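Local atomic coordinates of periplasmic beta-glucosidase (Pseudomonas aeruginosa, PDB entry 6R5T), a protein that probably hydrolyses terminal, non-reducing beta-D-glucosyl residues of glucosides in the periplasm, releasing beta-D-glucose, as a dimeric family 3 glycoside hydrolase. Residues F142-Y147 with T564-R569; L425-A430 with L464-D469; T491-P496 with R569-V574. The protein carries 1 engineered substitution. All coordinates share one frame; numbering follows the deposited sequence.

In the fold
Contact 1 (142-147 with 564-569) ties the TIM-barrel-like N-terminal domain to the C-terminal domain, whereas contacts 2 and 3 lie within the latter. The centres of contacts 1 and 3 are about 15 Å apart; they share Arg569, and Pro568 touches Leu493, so the loop between helix 545-553 and strand 619-626 serves both. Contact 2, where edge strand 423-427 meets helix 456-468, is near the surface, about 35 Å from contact 1 and 28 Å from contact 3, centre to centre. Along the chain contact 2 is nested in the loop closed by contact 1 and closes before contact 3 opens, while contacts 1 and 3 cross. Contact 3 borders the second subunit, so one loop links domain junction and dimer interface.

Contact 1: residues F142-Y147 with T564-R569; sequences FGEDTY and TMSFPR
The junction between the TIM-barrel-like N-terminal and the C-terminal domain of this family 3 glycoside hydrolase is sewn here by four hydrogen bonds between two buried loops. Thr564 OG1 donates to Phe142 O at 2.8 Å from above the carbonyl plane. Glu144 N then returns a nearly straight bond to Thr564 O at 3.0 Å, in that carbonyl's plane. Between them Gly143 brings its CA to 3.4 Å from Thr564 O in a CA-H...O contact; a CB there would collide with that oxygen and, at these backbone angles, with Phe142 O, which calls for glycine. Glu144 reaches across with CG in the crowded position between N and the carbonyl carbon (chi1 73°) and an extended chain beyond. Its carboxylate accepts from both the backbone N-H and the hydroxyl of Ser566: N binds OE1 at 2.8 Å from above the carboxylate plane, almost straight, while OG binds OE2 at 2.7 Å on the syn lone pair. OE2 also accepts from Tyr578 N; the OH of Tyr578 hydrogen-bonds Asp145 OD1, while OD2 of this N-cap residue bonds Leu148 N in helix 146-161. Three donors surround one buried carboxylate, which fixes its rotation and would probably favour its ionised form.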
loop_
_atom_site.group_PDB
_atom_site.type_symbol
_atom_site.label_atom_id
_atom_site.label_comp_id
_atom_site.label_asym_id
_atom_site.label_seq_id
_atom_site.Cartn_x
_atom_site.Cartn_y
_atom_site.Cartn_z
ATOM N N PHE A 142 -17.502 -5.099 6.443
ATOM C CA PHE A 142 -18.040 -4.278 7.537
ATOM C C PHE A 142 -17.091 -3.142 7.896
ATOM O O PHE A 142 -17.308 -2.498 8.912
ATOM C CB PHE A 142 -18.345 -5.149 8.740
ATOM C CG PHE A 142 -19.419 -6.179 8.544
ATOM C CD1 PHE A 142 -20.668 -5.827 8.064
ATOM C CD2 PHE A 142 -19.194 -7.489 8.907
ATOM C CE1 PHE A 142 -21.695 -6.766 7.979
ATOM C CE2 PHE A 142 -20.207 -8.438 8.770
ATOM C CZ PHE A 142 -21.458 -8.063 8.339
ATOM N N GLY A 143 -16.087 -2.878 7.046
ATOM C CA GLY A 143 -15.164 -1.747 7.216
ATOM C C GLY A 143 -13.830 -2.199 7.772
ATOM O O GLY A 143 -13.384 -3.313 7.460
ATOM N N GLU A 144 -13.164 -1.289 8.469
ATOM C CA GLU A 144 -11.731 -1.440 8.730
ATOM C C GLU A 144 -11.457 -1.993 10.126
ATOM O O GLU A 144 -10.288 -2.226 10.402
ATOM C CB GLU A 144 -11.013 -0.100 8.563
ATOM C CG GLU A 144 -11.234 0.952 9.648
ATOM C CD GLU A 144 -10.824 2.369 9.223
ATOM O OE1 GLU A 144 -10.845 2.699 7.991
ATOM O OE2 GLU A 144 -10.557 3.217 10.121
ATOM N N ASP A 145 -12.462 -2.129 10.971
ATOM C CA ASP A 145 -12.148 -2.465 12.378
ATOM C C ASP A 145 -12.282 -3.948 12.712
ATOM O O ASP A 145 -13.326 -4.557 12.456
ATOM C CB ASP A 145 -13.024 -1.684 13.342
ATOM C CG ASP A 145 -12.585 -1.959 14.771
ATOM O OD1 ASP A 145 -11.411 -1.645 15.128
ATOM O OD2 ASP A 145 -13.448 -2.470 15.504
ATOM N N THR A 146 -11.269 -4.451 13.383
ATOM C CA THR A 146 -11.220 -5.903 13.718
ATOM C C THR A 146 -12.296 -6.228 14.756
ATOM O O THR A 146 -12.960 -7.252 14.640
ATOM C CB THR A 146 -9.830 -6.257 14.206
ATOM O OG1 THR A 146 -8.883 -5.904 13.202
ATOM C CG2 THR A 146 -9.751 -7.709 14.560
ATOM N N TYR A 147 -12.429 -5.419 15.807
ATOM C CA TYR A 147 -13.431 -5.642 16.865
ATOM C C TYR A 147 -14.837 -5.701 16.280
ATOM O O TYR A 147 -15.631 -6.670 16.526
ATOM C CB TYR A 147 -13.245 -4.651 18.006
ATOM C CG TYR A 147 -14.192 -4.819 19.147
ATOM C CD1 TYR A 147 -15.415 -4.203 19.145
ATOM C CD2 TYR A 147 -13.829 -5.580 20.233
ATOM C CE1 TYR A 147 -16.337 -4.407 20.173
ATOM C CE2 TYR A 147 -14.709 -5.745 21.291
ATOM C CZ TYR A 147 -15.951 -5.178 21.262
ATOM O OH TYR A 147 -16.663 -5.389 22.425
ATOM N N THR A 564 -17.802 3.122 9.493
ATOM C CA THR A 564 -16.925 2.038 10.019
ATOM C C THR A 564 -15.650 1.913 9.184
ATOM O O THR A 564 -14.922 0.924 9.329
ATOM C CB THR A 564 -17.656 0.694 10.043
ATOM O OG1 THR A 564 -17.946 0.253 8.708
ATOM C CG2 THR A 564 -18.923 0.788 10.886
ATOM N N MET A 565 -15.452 2.842 8.263
ATOM C CA MET A 565 -14.192 2.914 7.480
ATOM C C MET A 565 -13.891 4.395 7.314
ATOM O O MET A 565 -14.812 5.206 7.067
ATOM C CB MET A 565 -14.398 2.208 6.151
ATOM C CG MET A 565 -13.124 1.947 5.385
ATOM S SD MET A 565 -13.459 0.755 4.054
ATOM C CE MET A 565 -11.851 0.775 3.273
ATOM N N SER A 566 -12.639 4.741 7.484
ATOM C CA SER A 566 -12.120 6.132 7.393
ATOM C C SER A 566 -12.272 6.610 5.946
ATOM O O SER A 566 -12.039 5.817 5.024
ATOM C CB SER A 566 -10.684 6.097 7.816
ATOM O OG SER A 566 -10.591 5.793 9.197
ATOM N N PHE A 567 -12.659 7.871 5.722
ATOM C CA PHE A 567 -12.790 8.425 4.360
ATOM C C PHE A 567 -11.544 9.241 4.066
ATOM O O PHE A 567 -11.332 10.276 4.715
ATOM C CB PHE A 567 -14.045 9.273 4.216
ATOM C CG PHE A 567 -15.296 8.492 3.910
ATOM C CD1 PHE A 567 -15.576 7.273 4.490
ATOM C CD2 PHE A 567 -16.243 9.013 3.041
ATOM C CE1 PHE A 567 -16.731 6.558 4.193
ATOM C CE2 PHE A 567 -17.422 8.321 2.800
ATOM C CZ PHE A 567 -17.667 7.086 3.335
ATOM N N PRO A 568 -10.689 8.791 3.132
ATOM C CA PRO A 568 -9.449 9.485 2.860
ATOM C C PRO A 568 -9.779 10.813 2.200
ATOM O O PRO A 568 -10.750 10.879 1.466
ATOM C CB PRO A 568 -8.694 8.618 1.846
ATOM C CG PRO A 568 -9.389 7.286 1.888
ATOM C CD PRO A 568 -10.819 7.563 2.306
ATOM N N ARG A 569 -8.877 11.786 2.342
ATOM C CA ARG A 569 -9.019 13.065 1.584
ATOM C C ARG A 569 -8.784 12.805 0.100
ATOM O O ARG A 569 -9.382 13.518 -0.731
ATOM C CB ARG A 569 -8.085 14.141 2.122
ATOM C CG ARG A 569 -8.463 14.561 3.521
ATOM C CD ARG A 569 -7.421 15.505 4.067
ATOM N NE ARG A 569 -7.670 15.783 5.463
ATOM C CZ ARG A 569 -8.522 16.682 5.932
ATOM N NH1 ARG A 569 -9.197 17.453 5.118
ATOM N NH2 ARG A 569 -8.649 16.813 7.237
#

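Contact 2: residues L425-A430 with L464-D469; sequences LYAKGA and LRTARD
Thr466 sets CG2 anti to its backbone N and OG1 anti to its carbonyl carbon (chi1 -56°), which turns the methyl and the hydroxyl to two different residues of the strand. Leu425 meets it with CG beside its own N (chi1 -52°) and an extended branch that carries CD1 on toward the end of the helix. The methyl CG2 of Thr466 rests on Leu425 CB at 3.6 Å. On the hydroxyl side, Thr466 OG1 lies 3.7 Å from Ala427 CB. The threonine therefore bridges Leu425 and Ala427, whose CB atoms both face the helix, while that of Tyr426 between them points away.

Strand 423-427 is an outermost strand of the mixed sheet of the C-terminal domain, paired in parallel with strand 380-384, and helix 456-468 packs on one face of that sheet. The helix lies on the connection from strand 423-427 to the parallel strand 472-478, with strand 380-384 between them: a beta-alpha-beta crossover. The short segments run nearly antiparallel, at 161°, with their axes 8.2 Å apart at closest approach. Thr466 also touches Ala382 of strand 380-384.

No direct hydrogen bond joins strand and helix. A water donates to Thr466 OG1 at 2.8 Å and reaches Tyr426 O only by a long, weak bond; OG1 also bonds to Glu462 O. Just past the last helical turn, Asp469 has CG anti to its backbone N, and its side chain crosses that of Leu425 at about a right angle. Leu425 CD1 lies 3.7 Å from Asp469 O and 3.9 Å from Asp469 OD2, so one methyl touches both the backbone carbonyl and the carboxylate of this exposed residue. Its OD2 forms a salt bridge with Arg380, a residue of strand 380-384 that the side chain of Leu425 also touches.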
loop_
_atom_site.group_PDB
_atom_site.type_symbol
_atom_site.label_atom_id
_atom_site.label_comp_id
_atom_site.label_asym_id
_atom_site.label_seq_id
_atom_site.Cartn_x
_atom_site.Cartn_y
_atom_site.Cartn_z
ATOM N N LEU A 425 -39.297 18.065 -9.206
ATOM C CA LEU A 425 -38.862 18.312 -10.594
ATOM C C LEU A 425 -37.626 17.455 -10.810
ATOM O O LEU A 425 -36.713 17.564 -10.013
ATOM C CB LEU A 425 -38.509 19.781 -10.770
ATOM C CG LEU A 425 -39.552 20.802 -10.332
ATOM C CD1 LEU A 425 -38.970 22.184 -10.517
ATOM C CD2 LEU A 425 -40.834 20.655 -11.141
ATOM N N TYR A 426 -37.572 16.739 -11.900
ATOM C CA TYR A 426 -36.498 15.764 -12.160
ATOM C C TYR A 426 -35.640 16.200 -13.331
ATOM O O TYR A 426 -36.155 16.627 -14.360
ATOM C CB TYR A 426 -37.088 14.376 -12.408
ATOM C CG TYR A 426 -36.054 13.407 -12.906
ATOM C CD1 TYR A 426 -35.078 12.944 -12.042
ATOM C CD2 TYR A 426 -35.988 13.006 -14.228
ATOM C CE1 TYR A 426 -34.118 12.041 -12.458
ATOM C CE2 TYR A 426 -35.032 12.109 -14.664
ATOM C CZ TYR A 426 -34.089 11.616 -13.780
ATOM O OH TYR A 426 -33.103 10.802 -14.232
ATOM N N ALA A 427 -34.340 15.960 -13.243
ATOM C CA ALA A 427 -33.413 16.014 -14.368
ATOM C C ALA A 427 -32.272 15.061 -14.090
ATOM O O ALA A 427 -31.723 15.090 -12.974
ATOM C CB ALA A 427 -32.882 17.404 -14.585
ATOM N N LYS A 428 -31.922 14.266 -15.077
ATOM C CA LYS A 428 -30.801 13.332 -14.883
ATOM C C LYS A 428 -29.511 14.097 -14.607
ATOM O O LYS A 428 -28.694 13.615 -13.743
ATOM C CB LYS A 428 -30.636 12.437 -16.094
ATOM C CG LYS A 428 -29.729 11.267 -15.808
ATOM C CD LYS A 428 -29.672 10.314 -16.902
ATOM C CE LYS A 428 -28.675 9.230 -16.589
ATOM N NZ LYS A 428 -28.945 8.047 -17.417
ATOM N N GLY A 429 -29.213 15.168 -15.354
ATOM C CA GLY A 429 -28.056 16.015 -15.024
ATOM C C GLY A 429 -26.753 15.581 -15.633
ATOM O O GLY A 429 -26.032 16.398 -16.148
ATOM N N ALA A 430 -26.419 14.289 -15.508
ATOM C CA ALA A 430 -25.201 13.723 -16.062
ATOM C C ALA A 430 -25.422 12.218 -16.139
ATOM O O ALA A 430 -26.179 11.701 -15.371
ATOM C CB ALA A 430 -24.010 14.041 -15.199
ATOM N N LEU A 464 -29.833 22.642 -14.920
ATOM C CA LEU A 464 -29.763 24.042 -14.410
ATOM C C LEU A 464 -31.146 24.689 -14.554
ATOM O O LEU A 464 -31.562 25.325 -13.606
ATOM C CB LEU A 464 -28.714 24.835 -15.148
ATOM C CG LEU A 464 -27.268 24.437 -14.912
ATOM C CD1 LEU A 464 -26.325 25.300 -15.715
ATOM C CD2 LEU A 464 -26.953 24.526 -13.424
ATOM N N ARG A 465 -31.879 24.450 -15.656
ATOM C CA ARG A 465 -33.263 24.963 -15.728
ATOM C C ARG A 465 -34.130 24.418 -14.611
ATOM O O ARG A 465 -34.961 25.143 -14.094
ATOM C CB ARG A 465 -33.965 24.551 -17.037
ATOM C CG ARG A 465 -33.408 25.266 -18.232
ATOM C CD ARG A 465 -34.243 24.998 -19.469
ATOM N NE ARG A 465 -34.184 23.622 -19.926
ATOM C CZ ARG A 465 -35.187 22.763 -19.852
ATOM N NH1 ARG A 465 -36.341 23.110 -19.308
ATOM N NH2 ARG A 465 -35.043 21.535 -20.323
ATOM N N THR A 466 -34.002 23.116 -14.305
ATOM C CA THR A 466 -34.798 22.472 -13.264
ATOM C C THR A 466 -34.435 23.102 -11.919
ATOM O O THR A 466 -35.332 23.455 -11.172
ATOM C CB THR A 466 -34.525 20.961 -13.347
ATOM O OG1 THR A 466 -34.848 20.585 -14.681
ATOM C CG2 THR A 466 -35.312 20.180 -12.337
ATOM N N ALA A 467 -33.135 23.286 -11.645
ATOM C CA ALA A 467 -32.699 23.838 -10.336
ATOM C C ALA A 467 -33.222 25.278 -10.177
ATOM O O ALA A 467 -33.758 25.646 -9.106
ATOM C CB ALA A 467 -31.210 23.768 -10.232
ATOM N N ARG A 468 -33.169 26.033 -11.253
ATOM C CA ARG A 468 -33.592 27.465 -11.235
ATOM C C ARG A 468 -35.094 27.551 -10.954
ATOM O O ARG A 468 -35.551 28.552 -10.398
ATOM C CB ARG A 468 -33.244 28.094 -12.572
ATOM C CG ARG A 468 -31.782 28.420 -12.790
ATOM C CD ARG A 468 -31.614 28.846 -14.226
ATOM N NE ARG A 468 -30.244 28.719 -14.658
ATOM C CZ ARG A 468 -29.864 28.348 -15.845
ATOM N NH1 ARG A 468 -30.766 28.034 -16.764
ATOM N NH2 ARG A 468 -28.573 28.324 -16.127
ATOM N N ASP A 469 -35.858 26.521 -11.260
ATOM C CA ASP A 469 -37.316 26.521 -11.062
ATOM C C ASP A 469 -37.679 25.966 -9.691
ATOM O O ASP A 469 -38.871 25.774 -9.438
ATOM C CB ASP A 469 -37.973 25.715 -12.181
ATOM C CG ASP A 469 -39.422 26.111 -12.402
ATOM O OD1 ASP A 469 -39.696 27.343 -12.368
ATOM O OD2 ASP A 469 -40.254 25.189 -12.588
HETATM O O HOH W 1 -37.454 19.718 -15.226
#

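Contact 3: residues T491-P496 with R569-V574; sequences TDLRIP and RSVGQV
No direct hydrogen bond joins these two segments; a water bridges them instead, accepting from Leu493 N and from Val571 N, at 3.2 Å each, and so provides for two backbone N-H groups, one from each loop, that point to the same water. Everything else across the contact is apolar or van der Waals. Leu493, with CG beside its backbone N and anti to its carbonyl carbon (chi1 -59°), crosses Val571 at about a right angle, CG lying 3.9 Å from Val571 CB. Its methyl CD1 slides past the side chain to touch Val571 CA at 3.7 Å and continues toward Val574 CG2. Val571 has CG1 in the crowded position between N and the carbonyl carbon (chi1 71°), which sets that methyl 3.3 Å from Thr491 O, a close fit.

Each loop is stiffened from within. Asp492 OD1 accepts from Arg494 N, closing an Asx turn, and from Arg494 NE on its syn lone pair at 3.0 Å. Arg494 NH2 takes OD2 from above the carboxylate plane, so the guanidinium grips the carboxylate side-on in a salt bridge, one nitrogen to each oxygen. In the other loop, Ser570 O and Val571 O receive the N-H groups of Gln573 and Val574 in a short 3-10 turn.

The second subunit borders both loops: Val571 packs on its own counterpart there, Asp601 of that subunit bonds Thr491 OG1, and its Arg134 bonds Gly572 O and Val574 O. Water-bridged loop packing within the C-terminal domain, an Asx turn against a 3-10 turn, thus forms part of the dimer interface.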
loop_
_atom_site.group_PDB
_atom_site.type_symbol
_atom_site.label_atom_id
_atom_site.label_comp_id
_atom_site.label_asym_id
_atom_site.label_seq_id
_atom_site.Cartn_x
_atom_site.Cartn_y
_atom_site.Cartn_z
ATOM N N THR A 491 -8.753 3.796 -9.225
ATOM C CA THR A 491 -7.580 4.654 -9.011
ATOM C C THR A 491 -7.973 6.048 -8.542
ATOM O O THR A 491 -7.066 6.814 -8.290
ATOM C CB THR A 491 -6.740 4.797 -10.285
ATOM O OG1 THR A 491 -7.532 5.447 -11.288
ATOM C CG2 THR A 491 -6.302 3.441 -10.792
ATOM N N ASP A 492 -9.252 6.395 -8.509
ATOM C CA ASP A 492 -9.771 7.735 -8.163
ATOM C C ASP A 492 -10.883 7.452 -7.152
ATOM O O ASP A 492 -11.706 6.605 -7.467
ATOM C CB ASP A 492 -10.267 8.402 -9.441
ATOM C CG ASP A 492 -10.833 9.795 -9.331
ATOM O OD1 ASP A 492 -10.965 10.286 -8.236
ATOM O OD2 ASP A 492 -11.211 10.369 -10.402
ATOM N N LEU A 493 -10.913 8.110 -6.017
ATOM C CA LEU A 493 -11.983 7.879 -5.022
ATOM C C LEU A 493 -13.013 9.013 -5.056
ATOM O O LEU A 493 -13.927 8.984 -4.227
ATOM C CB LEU A 493 -11.410 7.752 -3.609
ATOM C CG LEU A 493 -10.396 6.611 -3.440
ATOM C CD1 LEU A 493 -9.832 6.729 -2.052
ATOM C CD2 LEU A 493 -11.043 5.243 -3.665
ATOM N N ARG A 494 -12.915 9.924 -5.999
ATOM C CA ARG A 494 -13.908 11.021 -6.078
ATOM C C ARG A 494 -15.228 10.533 -6.679
ATOM O O ARG A 494 -15.319 9.491 -7.340
ATOM C CB ARG A 494 -13.356 12.172 -6.912
ATOM C CG ARG A 494 -12.200 12.893 -6.247
ATOM C CD ARG A 494 -11.527 13.900 -7.142
ATOM N NE ARG A 494 -11.005 13.244 -8.324
ATOM C CZ ARG A 494 -10.437 13.862 -9.359
ATOM N NH1 ARG A 494 -10.248 15.167 -9.332
ATOM N NH2 ARG A 494 -10.064 13.167 -10.420
ATOM N N ILE A 495 -16.244 11.354 -6.488
ATOM C CA ILE A 495 -17.444 11.214 -7.330
ATOM C C ILE A 495 -16.962 11.306 -8.766
ATOM O O ILE A 495 -16.086 12.088 -9.117
ATOM C CB ILE A 495 -18.437 12.318 -6.939
ATOM C CG1 ILE A 495 -18.999 12.131 -5.533
ATOM C CG2 ILE A 495 -19.536 12.469 -7.959
ATOM C CD1 ILE A 495 -19.859 13.271 -5.007
ATOM N N PRO A 496 -17.561 10.534 -9.697
ATOM C CA PRO A 496 -17.159 10.651 -11.096
ATOM C C PRO A 496 -17.203 12.095 -11.625
ATOM O O PRO A 496 -18.094 12.860 -11.272
ATOM C CB PRO A 496 -18.155 9.767 -11.839
ATOM C CG PRO A 496 -18.518 8.719 -10.777
ATOM C CD PRO A 496 -18.554 9.474 -9.469
ATOM N N ARG A 569 -8.877 11.786 2.342
ATOM C CA ARG A 569 -9.019 13.065 1.584
ATOM C C ARG A 569 -8.784 12.805 0.100
ATOM O O ARG A 569 -9.382 13.518 -0.731
ATOM C CB ARG A 569 -8.085 14.141 2.122
ATOM C CG ARG A 569 -8.463 14.561 3.521
ATOM C CD ARG A 569 -7.421 15.505 4.067
ATOM N NE ARG A 569 -7.670 15.783 5.463
ATOM C CZ ARG A 569 -8.522 16.682 5.932
ATOM N NH1 ARG A 569 -9.197 17.453 5.118
ATOM N NH2 ARG A 569 -8.649 16.813 7.237
ATOM N N SER A 570 -7.935 11.848 -0.261
ATOM C CA SER A 570 -7.714 11.490 -1.664
ATOM C C SER A 570 -7.116 10.093 -1.726
ATOM O O SER A 570 -6.603 9.599 -0.723
ATOM C CB SER A 570 -6.809 12.479 -2.366
ATOM O OG SER A 570 -5.488 12.358 -1.860
ATOM N N VAL A 571 -7.114 9.526 -2.909
ATOM C CA VAL A 571 -6.557 8.181 -3.149
ATOM C C VAL A 571 -5.056 8.169 -2.840
ATOM O O VAL A 571 -4.527 7.121 -2.422
ATOM C CB VAL A 571 -6.858 7.727 -4.580
ATOM C CG1 VAL A 571 -6.050 8.490 -5.642
ATOM C CG2 VAL A 571 -6.641 6.226 -4.684
ATOM N N GLY A 572 -4.381 9.318 -2.966
ATOM C CA GLY A 572 -2.947 9.341 -2.694
ATOM C C GLY A 572 -2.622 9.238 -1.237
ATOM O O GLY A 572 -1.424 9.140 -0.937
ATOM N N GLN A 573 -3.609 9.238 -0.332
ATOM C CA GLN A 573 -3.376 8.987 1.116
ATOM C C GLN A 573 -3.572 7.512 1.487
ATOM O O GLN A 573 -3.338 7.203 2.651
ATOM C CB GLN A 573 -4.293 9.879 1.953
ATOM C CG GLN A 573 -4.119 11.356 1.603
ATOM C CD GLN A 573 -4.154 12.327 2.756
ATOM O OE1 GLN A 573 -4.157 11.929 3.929
ATOM N NE2 GLN A 573 -4.146 13.625 2.414
ATOM N N VAL A 574 -3.955 6.631 0.570
ATOM C CA VAL A 574 -4.306 5.235 0.947
ATOM C C VAL A 574 -3.038 4.550 1.403
ATOM O O VAL A 574 -1.981 4.684 0.775
ATOM C CB VAL A 574 -5.016 4.539 -0.214
ATOM C CG1 VAL A 574 -5.027 3.031 -0.092
ATOM C CG2 VAL A 574 -6.410 5.107 -0.388
HETATM O O HOH W 2 -9.123 10.653 -5.079
#